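NAD(P)H-flavin oxidoreductase (PDB 2FRE) probably uses bound FMN to pass electrons from NADH or NADPH to a substrate, as a homodimeric flavoenzyme of the nitroreductase family. Local coordinates at residues 67-70 with 71-75; 141-144 with 145-149; 34-37 with 38-42; 163-166 with 167-171; 184-187 with 188-192. All coordinates share one frame; numbering follows the deposited sequence.

Along the chain the order is interaction 3, 1, 2, 4, 5, each closing before the next begins. Interactions 1 and 2 are the only touching pair: helices 67-72 and 140-146, with the residues just after them, meet through L73 on R142 and I143 and F70 on L147, centres about 12 Å apart, and both face strand 87-98 of the central sheet. Interaction 3, on helix 33-44, also reaches that strand, its centre about 22 Å from that of interaction 1. Interaction 4 lies in a surface loop, while interaction 5, its centre about 39 Å from that of interaction 2, belongs to the C-terminal extension. All but interaction 4 touch the second subunit, consistent with the intertwined nitroreductase dimer.

Interaction 1 of 5, residues 67-70 with 71-75; sequences WPLF and VELLM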
loop_
_atom_site.group_PDB
_atom_site.type_symbol
_atom_site.label_atom_id
_atom_site.label_comp_id
_atom_site.label_asym_id
_atom_site.label_seq_id
_atom_site.Cartn_x
_atom_site.Cartn_y
_atom_site.Cartn_z
ATOM N N TRP A 67 24.326 8.973 -7.534
ATOM C CA TRP A 67 23.297 9.945 -7.235
ATOM C C TRP A 67 22.837 10.710 -8.490
ATOM O O TRP A 67 21.650 10.781 -8.759
ATOM C CB TRP A 67 23.786 10.908 -6.167
ATOM C CG TRP A 67 22.812 11.951 -5.812
ATOM C CD1 TRP A 67 22.859 13.259 -6.152
ATOM C CD2 TRP A 67 21.597 11.768 -5.082
ATOM N NE1 TRP A 67 21.760 13.914 -5.660
ATOM C CE2 TRP A 67 20.975 13.024 -4.988
ATOM C CE3 TRP A 67 20.981 10.662 -4.480
ATOM C CZ2 TRP A 67 19.774 13.212 -4.308
ATOM C CZ3 TRP A 67 19.805 10.854 -3.793
ATOM C CH2 TRP A 67 19.202 12.112 -3.730
ATOM N N PRO A 68 23.779 11.270 -9.277
ATOM C CA PRO A 68 23.319 12.058 -10.433
ATOM C C PRO A 68 22.540 11.258 -11.476
ATOM O O PRO A 68 21.626 11.798 -12.140
ATOM C CB PRO A 68 24.613 12.622 -11.041
ATOM C CG PRO A 68 25.741 11.926 -10.394
ATOM C CD PRO A 68 25.248 11.265 -9.143
ATOM N N LEU A 69 22.880 9.983 -11.611
ATOM C CA LEU A 69 22.125 9.107 -12.484
ATOM C C LEU A 69 20.699 8.952 -11.968
ATOM O O LEU A 69 19.743 9.019 -12.744
ATOM C CB LEU A 69 22.801 7.749 -12.604
ATOM C CG LEU A 69 21.974 6.657 -13.304
ATOM C CD1 LEU A 69 21.673 7.008 -14.779
ATOM C CD2 LEU A 69 22.732 5.362 -13.192
ATOM N N PHE A 70 20.553 8.720 -10.670
ATOM C CA PHE A 70 19.226 8.586 -10.077
ATOM C C PHE A 70 18.415 9.869 -10.253
ATOM O O PHE A 70 17.237 9.812 -10.552
ATOM C CB PHE A 70 19.322 8.197 -8.596
ATOM C CG PHE A 70 19.478 6.722 -8.369
ATOM C CD1 PHE A 70 20.581 6.038 -8.849
ATOM C CD2 PHE A 70 18.507 6.005 -7.667
ATOM C CE1 PHE A 70 20.718 4.638 -8.649
ATOM C CE2 PHE A 70 18.649 4.618 -7.461
ATOM C CZ PHE A 70 19.736 3.945 -7.947
ATOM N N VAL A 71 19.056 11.024 -10.099
ATOM C CA VAL A 71 18.375 12.304 -10.320
ATOM C C VAL A 71 17.908 12.461 -11.781
ATOM O O VAL A 71 16.772 12.873 -12.044
ATOM C CB VAL A 71 19.272 13.493 -9.965
ATOM C CG1 VAL A 71 18.637 14.796 -10.418
ATOM C CG2 VAL A 71 19.560 13.539 -8.447
ATOM N N GLU A 72 18.759 12.106 -12.736
ATOM C CA GLU A 72 18.451 12.421 -14.136
ATOM C C GLU A 72 17.458 11.434 -14.741
ATOM O O GLU A 72 16.957 11.677 -15.840
ATOM C CB GLU A 72 19.729 12.551 -14.969
ATOM C CG GLU A 72 20.372 11.256 -15.350
ATOM C CD GLU A 72 21.721 11.455 -16.016
ATOM O OE1 GLU A 72 21.817 12.213 -17.018
ATOM O OE2 GLU A 72 22.686 10.825 -15.538
ATOM N N LEU A 73 17.174 10.344 -14.004
ATOM C CA LEU A 73 16.137 9.374 -14.331
ATOM C C LEU A 73 14.735 9.863 -13.937
ATOM O O LEU A 73 13.736 9.253 -14.306
ATOM C CB LEU A 73 16.414 8.024 -13.665
ATOM C CG LEU A 73 17.582 7.218 -14.257
ATOM C CD1 LEU A 73 17.857 5.990 -13.393
ATOM C CD2 LEU A 73 17.295 6.827 -15.683
ATOM N N LEU A 74 14.671 10.973 -13.217
ATOM C CA LEU A 74 13.408 11.665 -12.972
ATOM C C LEU A 74 13.210 12.709 -14.055
ATOM O O LEU A 74 14.188 13.233 -14.618
ATOM C CB LEU A 74 13.437 12.380 -11.625
ATOM C CG LEU A 74 14.063 11.612 -10.461
ATOM C CD1 LEU A 74 14.164 12.509 -9.234
ATOM C CD2 LEU A 74 13.262 10.367 -10.210
HETATM N N MSE A 75 11.948 13.037 -14.319
HETATM C CA MSE A 75 11.627 14.148 -15.210
HETATM C C MSE A 75 12.011 15.473 -14.582
HETATM O O MSE A 75 12.130 15.577 -13.360
HETATM C CB MSE A 75 10.159 14.118 -15.611
HETATM C CG MSE A 75 9.877 12.926 -16.467
HETATM SE SE MSE A 75 8.018 12.736 -16.986
HETATM C CE MSE A 75 8.206 11.057 -18.084
#
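The carbonyl oxygen of W67 accepts the backbone N-H of V71 at 2.9 Å from O to N, in a bond of 161° at the hydrogen that arrives nearly along the C=O axis. It is the first i to i+4 link of the short helix 67-72, which rests against strand 87-98 of the central sheet in this nitroreductase-type fold. The P68 oxygen takes E72 N one step later, also at 2.9 Å. L73 N makes weak bonds to both L69 O and F70 O. The same first turn sets V71 over the indole. With CG of W67 anti to the backbone N (chi1 179°), the ring swings forward along the helix, toward the following turn, and V71 CG2 sits over its face near the rim, 3.9 Å from the centroid of the five-membered ring in a CH-pi contact. L88 touches both side chains from the sheet. On another flank, L69 packs on L73, and L73 in turn meets R142 and I143 of helix 140-146, while G193 of the second subunit packs on F70. Between the two leucines, L69 CD1 lies 4.1 Å from L73 CG.

Interaction 2 of 5, residues 141-144 with 145-149; sequences DRIV and EKLDI
Helix 140-146 ends here, and the chain turns back so that I149 folds against the last helical turn. I143 CG2 meets I149 CD1 at 3.7 Å, the two isoleucines running alongside each other in the same direction. The same methyl also touches L147 CD1, at 3.9 Å. In I143 this branch stands anti to the backbone N (chi1 -70° for CG1), beside the carbonyl carbon, which directs it forward along the helix to both partners. F90 of strand 87-98 and V155 of strand 153-162 cover I143 from the sheet side. The backbone closes in steps: K146 N bonds to R142 O at 2.8 Å, and L147 N to I143 O at 2.9 Å. One residue further D148 takes positive phi (60°), and I149 N bonds to V144 O, 3.0 Å, using an in-plane lone pair of the carbonyl. A water 2.7 Å from V144 O also lies near I149 O. G193, R194 and F195 of the second subunit pack on L147, D148 and I149. The i to i+5 backbone bond closes over a residue in the left-handed helical region, as in the 6→1 bond of a Schellman-type C-cap.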
loop_
_atom_site.group_PDB
_atom_site.type_symbol
_atom_site.label_atom_id
_atom_site.label_comp_id
_atom_site.label_asym_id
_atom_site.label_seq_id
_atom_site.Cartn_x
_atom_site.Cartn_y
_atom_site.Cartn_z
ATOM N N ASP A 141 11.550 3.430 -18.938
ATOM C CA ASP A 141 12.381 2.648 -19.845
ATOM C C ASP A 141 13.863 2.913 -19.612
ATOM O O ASP A 141 14.659 1.981 -19.627
ATOM C CB ASP A 141 11.998 2.911 -21.301
ATOM C CG ASP A 141 10.658 2.302 -21.667
ATOM O OD1 ASP A 141 10.158 1.449 -20.915
ATOM O OD2 ASP A 141 10.104 2.660 -22.721
ATOM N N ARG A 142 14.235 4.169 -19.373
ATOM C CA ARG A 142 15.629 4.499 -19.043
ATOM C C ARG A 142 16.028 3.897 -17.693
ATOM O O ARG A 142 17.166 3.458 -17.521
ATOM C CB ARG A 142 15.867 6.013 -18.988
ATOM C CG ARG A 142 15.491 6.786 -20.238
ATOM C CD ARG A 142 15.926 8.243 -20.112
ATOM N NE ARG A 142 15.288 9.079 -21.127
ATOM C CZ ARG A 142 15.325 10.409 -21.142
ATOM N NH1 ARG A 142 15.980 11.072 -20.209
ATOM N NH2 ARG A 142 14.702 11.084 -22.102
ATOM N N ILE A 143 15.112 3.904 -16.727
ATOM C CA ILE A 143 15.368 3.248 -15.442
ATOM C C ILE A 143 15.692 1.763 -15.632
ATOM O O ILE A 143 16.667 1.246 -15.072
ATOM C CB ILE A 143 14.163 3.442 -14.447
ATOM C CG1 ILE A 143 14.102 4.910 -14.001
ATOM C CG2 ILE A 143 14.288 2.530 -13.237
ATOM C CD1 ILE A 143 12.722 5.355 -13.553
ATOM N N VAL A 144 14.869 1.080 -16.425
ATOM C CA VAL A 144 15.065 -0.338 -16.689
ATOM C C VAL A 144 16.431 -0.615 -17.319
ATOM O O VAL A 144 17.126 -1.543 -16.924
ATOM C CB VAL A 144 13.924 -0.893 -17.604
ATOM C CG1 VAL A 144 14.261 -2.284 -18.137
ATOM C CG2 VAL A 144 12.617 -0.918 -16.828
ATOM N N GLU A 145 16.808 0.208 -18.285
ATOM C CA GLU A 145 18.063 0.029 -19.004
ATOM C C GLU A 145 19.257 0.390 -18.119
ATOM O O GLU A 145 20.185 -0.394 -17.992
ATOM C CB GLU A 145 18.067 0.900 -20.256
ATOM C CG GLU A 145 19.269 0.701 -21.146
ATOM C CD GLU A 145 19.404 -0.739 -21.631
ATOM O OE1 GLU A 145 18.356 -1.404 -21.844
ATOM O OE2 GLU A 145 20.560 -1.202 -21.795
ATOM N N LYS A 146 19.225 1.575 -17.506
ATOM C CA LYS A 146 20.371 2.080 -16.743
ATOM C C LYS A 146 20.595 1.361 -15.410
ATOM O O LYS A 146 21.727 1.315 -14.922
ATOM C CB LYS A 146 20.243 3.590 -16.491
ATOM C CG LYS A 146 20.339 4.460 -17.731
ATOM C CD LYS A 146 21.769 4.607 -18.268
ATOM C CE LYS A 146 21.856 5.799 -19.239
ATOM N NZ LYS A 146 23.066 5.817 -20.109
ATOM N N LEU A 147 19.533 0.828 -14.806
ATOM C CA LEU A 147 19.650 0.168 -13.500
ATOM C C LEU A 147 19.611 -1.357 -13.600
ATOM O O LEU A 147 19.535 -2.044 -12.580
ATOM C CB LEU A 147 18.575 0.675 -12.517
ATOM C CG LEU A 147 18.578 2.200 -12.269
ATOM C CD1 LEU A 147 17.632 2.561 -11.183
ATOM C CD2 LEU A 147 19.984 2.755 -11.925
ATOM N N ASP A 148 19.684 -1.870 -14.825
ATOM C CA ASP A 148 19.806 -3.310 -15.084
ATOM C C ASP A 148 18.627 -4.085 -14.525
ATOM O O ASP A 148 18.801 -5.131 -13.908
ATOM C CB ASP A 148 21.101 -3.874 -14.492
ATOM C CG ASP A 148 22.341 -3.225 -15.069
ATOM O OD1 ASP A 148 22.341 -2.944 -16.287
ATOM O OD2 ASP A 148 23.309 -2.995 -14.296
ATOM N N ILE A 149 17.425 -3.566 -14.736
ATOM C CA ILE A 149 16.251 -4.252 -14.261
ATOM C C ILE A 149 15.956 -5.373 -15.248
ATOM O O ILE A 149 15.875 -5.110 -16.446
ATOM C CB ILE A 149 15.080 -3.289 -14.112
ATOM C CG1 ILE A 149 15.422 -2.283 -12.997
ATOM C CG2 ILE A 149 13.770 -4.071 -13.815
ATOM C CD1 ILE A 149 14.550 -1.102 -12.968
HETATM O O HOH W 1 17.900 -3.816 -18.162
#

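Interaction 3 of 5, residues 34-37 with 38-42; sequences EHLL and TILDA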
loop_
_atom_site.group_PDB
_atom_site.type_symbol
_atom_site.label_atom_id
_atom_site.label_comp_id
_atom_site.label_asym_id
_atom_site.label_seq_id
_atom_site.Cartn_x
_atom_site.Cartn_y
_atom_site.Cartn_z
ATOM N N GLU A 34 21.716 2.995 8.207
ATOM C CA GLU A 34 20.807 2.099 8.962
ATOM C C GLU A 34 19.350 2.574 8.929
ATOM O O GLU A 34 18.416 1.747 8.971
ATOM C CB GLU A 34 21.247 1.947 10.426
ATOM C CG GLU A 34 20.568 0.757 11.161
ATOM C CD GLU A 34 20.584 0.858 12.701
ATOM O OE1 GLU A 34 19.908 1.749 13.282
ATOM O OE2 GLU A 34 21.251 0.014 13.332
ATOM N N HIS A 35 19.160 3.895 8.871
ATOM C CA HIS A 35 17.821 4.474 8.778
ATOM C C HIS A 35 17.162 4.029 7.479
ATOM O O HIS A 35 16.012 3.604 7.506
ATOM C CB HIS A 35 17.849 6.004 8.897
ATOM C CG HIS A 35 18.023 6.498 10.304
ATOM N ND1 HIS A 35 17.964 7.836 10.640
ATOM C CD2 HIS A 35 18.215 5.830 11.464
ATOM C CE1 HIS A 35 18.144 7.970 11.939
ATOM N NE2 HIS A 35 18.297 6.769 12.466
ATOM N N LEU A 36 17.893 4.068 6.355
ATOM C CA LEU A 36 17.287 3.631 5.081
ATOM C C LEU A 36 16.974 2.145 5.095
ATOM O O LEU A 36 15.941 1.716 4.592
ATOM C CB LEU A 36 18.156 3.952 3.858
ATOM C CG LEU A 36 17.504 3.566 2.508
ATOM C CD1 LEU A 36 16.197 4.252 2.300
ATOM C CD2 LEU A 36 18.441 3.899 1.349
ATOM N N LEU A 37 17.869 1.364 5.682
ATOM C CA LEU A 37 17.676 -0.075 5.776
ATOM C C LEU A 37 16.459 -0.423 6.659
ATOM O O LEU A 37 15.664 -1.319 6.322
ATOM C CB LEU A 37 18.986 -0.753 6.235
ATOM C CG LEU A 37 20.102 -0.755 5.165
ATOM C CD1 LEU A 37 21.411 -1.255 5.732
ATOM C CD2 LEU A 37 19.737 -1.599 3.939
ATOM N N THR A 38 16.264 0.325 7.740
ATOM C CA THR A 38 15.073 0.170 8.580
ATOM C C THR A 38 13.798 0.438 7.775
ATOM O O THR A 38 12.828 -0.345 7.821
ATOM C CB THR A 38 15.155 1.080 9.831
ATOM O OG1 THR A 38 16.369 0.809 10.537
ATOM C CG2 THR A 38 13.998 0.820 10.782
ATOM N N ILE A 39 13.826 1.529 7.008
ATOM C CA ILE A 39 12.709 1.920 6.140
ATOM C C ILE A 39 12.364 0.830 5.141
ATOM O O ILE A 39 11.204 0.480 4.999
ATOM C CB ILE A 39 13.006 3.255 5.415
ATOM C CG1 ILE A 39 12.988 4.395 6.449
ATOM C CG2 ILE A 39 11.983 3.514 4.294
ATOM C CD1 ILE A 39 13.485 5.704 5.932
ATOM N N LEU A 40 13.371 0.289 4.464
ATOM C CA LEU A 40 13.138 -0.770 3.494
ATOM C C LEU A 40 12.794 -2.101 4.169
ATOM O O LEU A 40 12.052 -2.900 3.615
ATOM C CB LEU A 40 14.336 -0.899 2.536
ATOM C CG LEU A 40 14.604 0.323 1.648
ATOM C CD1 LEU A 40 15.812 0.081 0.704
ATOM C CD2 LEU A 40 13.403 0.751 0.860
ATOM N N ASP A 41 13.292 -2.318 5.390
ATOM C CA ASP A 41 12.939 -3.502 6.176
ATOM C C ASP A 41 11.436 -3.489 6.493
ATOM O O ASP A 41 10.737 -4.470 6.275
ATOM C CB ASP A 41 13.777 -3.553 7.474
ATOM C CG ASP A 41 13.782 -4.916 8.121
ATOM O OD1 ASP A 41 13.237 -5.888 7.545
ATOM O OD2 ASP A 41 14.359 -5.025 9.211
ATOM N N ALA A 42 10.922 -2.349 6.942
ATOM C CA ALA A 42 9.480 -2.217 7.183
ATOM C C ALA A 42 8.655 -2.470 5.911
ATOM O O ALA A 42 7.638 -3.193 5.935
ATOM C CB ALA A 42 9.166 -0.829 7.787
HETATM O O HOH W 2 17.439 2.472 12.326
#
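E34 O is gripped twice by T38, through OG1 at 2.7 Å and through the backbone N at 2.9 Å, the two donors coming from opposite faces of the carbonyl plane. The hydroxyl gets there because OG1 stands beside its own backbone N (chi1 -55°), turned back toward the preceding turn. Its proton goes to E34 O, and its oxygen accepts from a water 2.7 Å away that also donates to E34 OE1, so E34 holds T38 directly by its carbonyl and through water by its carboxylate. This is the side-chain to backbone bond often made by threonine within a helix, here in helix 33-44, which packs against strand 55-61 and helix 110-127. The following carbonyls are satisfied in the ordinary way: H35 O by I39 N, L36 O by L40 N and L37 O by D41 N, the last at 2.7 Å. The polar ends of H35 and D41 find partners further off, H35 ND1 with the hydroxyl of Y130 and D41 OD2 with the backbone N of Y11 from the second subunit. On the apolar flank L40 CD1 lies 4.3 Å from L36 CG, beside Y59.

Interaction 4 of 5, residues 163-166 with 167-171; sequences TLTD and KSILP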
loop_
_atom_site.group_PDB
_atom_site.type_symbol
_atom_site.label_atom_id
_atom_site.label_comp_id
_atom_site.label_asym_id
_atom_site.label_seq_id
_atom_site.Cartn_x
_atom_site.Cartn_y
_atom_site.Cartn_z
ATOM N N THR A 163 14.692 15.001 4.908
ATOM C CA THR A 163 14.284 15.772 6.058
ATOM C C THR A 163 13.723 17.111 5.604
ATOM O O THR A 163 14.380 17.853 4.865
ATOM C CB THR A 163 15.463 15.993 6.996
ATOM O OG1 THR A 163 15.948 14.716 7.446
ATOM C CG2 THR A 163 15.055 16.839 8.191
ATOM N N LEU A 164 12.509 17.402 6.063
ATOM C CA LEU A 164 11.759 18.575 5.652
ATOM C C LEU A 164 12.496 19.836 6.057
ATOM O O LEU A 164 13.129 19.872 7.107
ATOM C CB LEU A 164 10.361 18.561 6.295
ATOM C CG LEU A 164 9.374 19.692 5.946
ATOM C CD1 LEU A 164 9.023 19.711 4.477
ATOM C CD2 LEU A 164 8.090 19.583 6.768
ATOM N N THR A 165 12.436 20.858 5.208
ATOM C CA THR A 165 12.963 22.171 5.558
ATOM C C THR A 165 12.014 23.276 5.084
ATOM O O THR A 165 10.924 22.992 4.603
ATOM C CB THR A 165 14.391 22.387 5.011
ATOM O OG1 THR A 165 14.904 23.623 5.516
ATOM C CG2 THR A 165 14.429 22.433 3.494
ATOM N N ASP A 166 12.429 24.532 5.239
ATOM C CA ASP A 166 11.566 25.670 4.938
ATOM C C ASP A 166 11.234 25.733 3.449
ATOM O O ASP A 166 12.109 25.528 2.593
ATOM C CB ASP A 166 12.221 26.986 5.382
ATOM C CG ASP A 166 11.274 28.171 5.288
ATOM O OD1 ASP A 166 10.368 28.315 6.143
ATOM O OD2 ASP A 166 11.431 28.964 4.349
ATOM N N LYS A 167 9.969 26.023 3.159
ATOM C CA LYS A 167 9.473 26.108 1.784
ATOM C C LYS A 167 10.168 27.195 0.961
ATOM O O LYS A 167 10.149 27.160 -0.267
ATOM C CB LYS A 167 7.961 26.329 1.777
ATOM C CG LYS A 167 7.514 27.685 2.304
ATOM C CD LYS A 167 6.008 27.777 2.270
ATOM C CE LYS A 167 5.528 29.127 2.765
ATOM N NZ LYS A 167 4.074 29.097 3.114
ATOM N N SER A 168 10.791 28.157 1.634
ATOM C CA SER A 168 11.477 29.258 0.954
ATOM C C SER A 168 12.552 28.772 -0.018
ATOM O O SER A 168 12.913 29.499 -0.934
ATOM C CB SER A 168 12.110 30.211 1.971
ATOM O OG SER A 168 13.058 29.528 2.764
ATOM N N ILE A 169 13.058 27.551 0.163
ATOM C CA ILE A 169 14.068 27.009 -0.758
ATOM C C ILE A 169 13.492 26.594 -2.110
ATOM O O ILE A 169 14.241 26.343 -3.055
ATOM C CB ILE A 169 14.832 25.798 -0.162
ATOM C CG1 ILE A 169 13.946 24.549 -0.084
ATOM C CG2 ILE A 169 15.384 26.137 1.219
ATOM C CD1 ILE A 169 14.727 23.275 -0.091
ATOM N N LEU A 170 12.165 26.511 -2.182
ATOM C CA LEU A 170 11.464 26.082 -3.381
ATOM C C LEU A 170 11.151 27.266 -4.301
ATOM O O LEU A 170 10.966 28.383 -3.827
ATOM C CB LEU A 170 10.148 25.401 -2.987
ATOM C CG LEU A 170 10.261 24.119 -2.165
ATOM C CD1 LEU A 170 8.912 23.669 -1.661
ATOM C CD2 LEU A 170 10.893 23.020 -3.000
ATOM N N PRO A 171 11.073 27.014 -5.620
ATOM C CA PRO A 171 10.471 28.059 -6.458
ATOM C C PRO A 171 9.029 28.332 -6.002
ATOM O O PRO A 171 8.369 27.449 -5.427
ATOM C CB PRO A 171 10.530 27.473 -7.882
ATOM C CG PRO A 171 10.796 26.010 -7.713
ATOM C CD PRO A 171 11.490 25.832 -6.397
HETATM O O HOH W 3 7.987 26.176 5.367
#
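T165 and I169 meet methyl to methyl across a short 3-10 turn, residues 167-169, in the surface loop that joins strand 153-162 to helix 172-176. The approach to this turn starts at T163, which is backbone hydrogen-bonded to D27 and whose side chain lies on D27 and Y130. L164 follows, with its side chain packed against P23 and E178. At T165 a backbone hydrogen bond to A25 holds this part of the loop to the N-terminal part of the chain before the turn begins. The T165 hydroxyl stands anti to the backbone N (chi1 -173°), which leaves CG2 flanked by both backbone branches and facing the turn. From there the methyl reaches I169 CD1 at 3.7 Å, the two side chains passing at a slant. D166 then works from both its side chain and its carbonyl. Its carboxylate leans over the start of the turn, where OD2 is the acceptor for the backbone N of S168 at 2.9 Å, as in an Asx turn; the exact place of OD2 is doubtful, and its very short approach to the S168 hydroxyl carries little weight. The other carboxylate oxygen, OD1, accepts a long bond from a water that in turn accepts from K167 N at 3.0 Å, so solvent links the acid to the first amide of the turn. The D166 carbonyl closes the turn by accepting from I169 N, three residues on, which points almost straight at it. That weak bond measures 3.3 Å from I169 N to D166 O, with 174° at the hydrogen.

Interaction 5 of 5, residues 184-187 with 188-192; sequences VPLA and DVAFE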
loop_
_atom_site.group_PDB
_atom_site.type_symbol
_atom_site.label_atom_id
_atom_site.label_comp_id
_atom_site.label_asym_id
_atom_site.label_seq_id
_atom_site.Cartn_x
_atom_site.Cartn_y
_atom_site.Cartn_z
ATOM N N VAL A 184 -11.332 13.442 -0.632
ATOM C CA VAL A 184 -12.774 13.473 -0.791
ATOM C C VAL A 184 -13.414 12.932 0.487
ATOM O O VAL A 184 -12.758 12.205 1.245
ATOM C CB VAL A 184 -13.236 12.645 -2.026
ATOM C CG1 VAL A 184 -12.543 13.142 -3.277
ATOM C CG2 VAL A 184 -12.995 11.154 -1.831
ATOM N N PRO A 185 -14.684 13.286 0.739
ATOM C CA PRO A 185 -15.434 12.657 1.835
ATOM C C PRO A 185 -15.385 11.119 1.778
ATOM O O PRO A 185 -15.442 10.533 0.690
ATOM C CB PRO A 185 -16.865 13.165 1.605
ATOM C CG PRO A 185 -16.700 14.440 0.949
ATOM C CD PRO A 185 -15.503 14.295 0.047
ATOM N N LEU A 186 -15.244 10.482 2.943
ATOM C CA LEU A 186 -15.219 9.029 3.044
ATOM C C LEU A 186 -16.392 8.411 2.288
ATOM O O LEU A 186 -16.221 7.455 1.573
ATOM C CB LEU A 186 -15.219 8.570 4.511
ATOM C CG LEU A 186 -15.143 7.046 4.712
ATOM C CD1 LEU A 186 -13.977 6.449 3.941
ATOM C CD2 LEU A 186 -15.057 6.676 6.187
ATOM N N ALA A 187 -17.578 8.997 2.418
ATOM C CA ALA A 187 -18.759 8.469 1.743
ATOM C C ALA A 187 -18.660 8.452 0.215
ATOM O O ALA A 187 -19.383 7.701 -0.428
ATOM C CB ALA A 187 -19.991 9.220 2.181
ATOM N N ASP A 188 -17.741 9.218 -0.363
ATOM C CA ASP A 188 -17.545 9.195 -1.798
ATOM C C ASP A 188 -16.741 7.979 -2.268
ATOM O O ASP A 188 -16.627 7.744 -3.471
ATOM C CB ASP A 188 -16.852 10.473 -2.281
ATOM C CG ASP A 188 -17.728 11.704 -2.161
ATOM O OD1 ASP A 188 -18.848 11.605 -1.641
ATOM O OD2 ASP A 188 -17.274 12.768 -2.602
ATOM N N VAL A 189 -16.154 7.232 -1.345
ATOM C CA VAL A 189 -15.338 6.080 -1.730
ATOM C C VAL A 189 -15.676 4.786 -0.987
ATOM O O VAL A 189 -15.197 3.728 -1.387
ATOM C CB VAL A 189 -13.811 6.333 -1.597
ATOM C CG1 VAL A 189 -13.376 7.520 -2.458
ATOM C CG2 VAL A 189 -13.375 6.521 -0.138
ATOM N N ALA A 190 -16.460 4.865 0.082
ATOM C CA ALA A 190 -16.796 3.688 0.884
ATOM C C ALA A 190 -18.305 3.500 0.848
ATOM O O ALA A 190 -19.062 4.387 1.288
ATOM C CB ALA A 190 -16.337 3.875 2.324
ATOM N N PHE A 191 -18.726 2.360 0.310
ATOM C CA PHE A 191 -20.123 2.059 0.049
ATOM C C PHE A 191 -20.541 0.768 0.768
ATOM O O PHE A 191 -19.883 -0.268 0.650
ATOM C CB PHE A 191 -20.357 1.881 -1.459
ATOM C CG PHE A 191 -19.701 2.936 -2.322
ATOM C CD1 PHE A 191 -19.856 4.288 -2.033
ATOM C CD2 PHE A 191 -18.916 2.577 -3.407
ATOM C CE1 PHE A 191 -19.263 5.256 -2.818
ATOM C CE2 PHE A 191 -18.295 3.538 -4.180
ATOM C CZ PHE A 191 -18.475 4.892 -3.883
ATOM N N GLU A 192 -21.664 0.822 1.475
ATOM C CA GLU A 192 -22.191 -0.376 2.125
ATOM C C GLU A 192 -23.057 -1.187 1.174
ATOM O O GLU A 192 -23.945 -0.634 0.510
ATOM C CB GLU A 192 -23.026 -0.008 3.334
ATOM C CG GLU A 192 -23.414 -1.220 4.146
ATOM C CD GLU A 192 -23.824 -0.891 5.561
ATOM O OE1 GLU A 192 -24.382 0.198 5.809
ATOM O OE2 GLU A 192 -23.588 -1.745 6.439
HETATM O O HOH W 4 -21.457 5.978 0.857
#
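L186 leans on V189 and A190, the residues that carry the chain from a tight turn into strand 190-192. Its CB starts out away from these partners, but with CG anti to the backbone N (chi1 -178°) the side chain folds forward, so its end comes nearer to V189 and A190. CG comes 4.1 Å from A190 CB. At the tip, CD1 touches that same methyl at 3.8 Å and meets V189 CG2 at 4.1 Å, the leucine and valine side chains lying roughly perpendicular. The side chain also meets Y11 of its own chain and D41 of the second subunit. Beneath it, L186 O accepts two backbone N-H groups: A190 N arrives close to the carbonyl axis at 3.0 Å, whereas V189 N, at 2.9 Å, sits well above the carbonyl plane. One step earlier D188 N bonds to P185 O, while V184 CG2 packs on V189 CG1 at 3.7 Å. A water donates to A187 O and to A190 O, bridging the turn to the strand, and A187 O also approaches the edge of the F191 ring, 3.4 Å from CE1. From this turn A190, F191 and E192 run in a parallel ladder with a strand of the second subunit, continuing its sheet, the C-terminal strand exchange characteristic of the nitroreductase dimer fold.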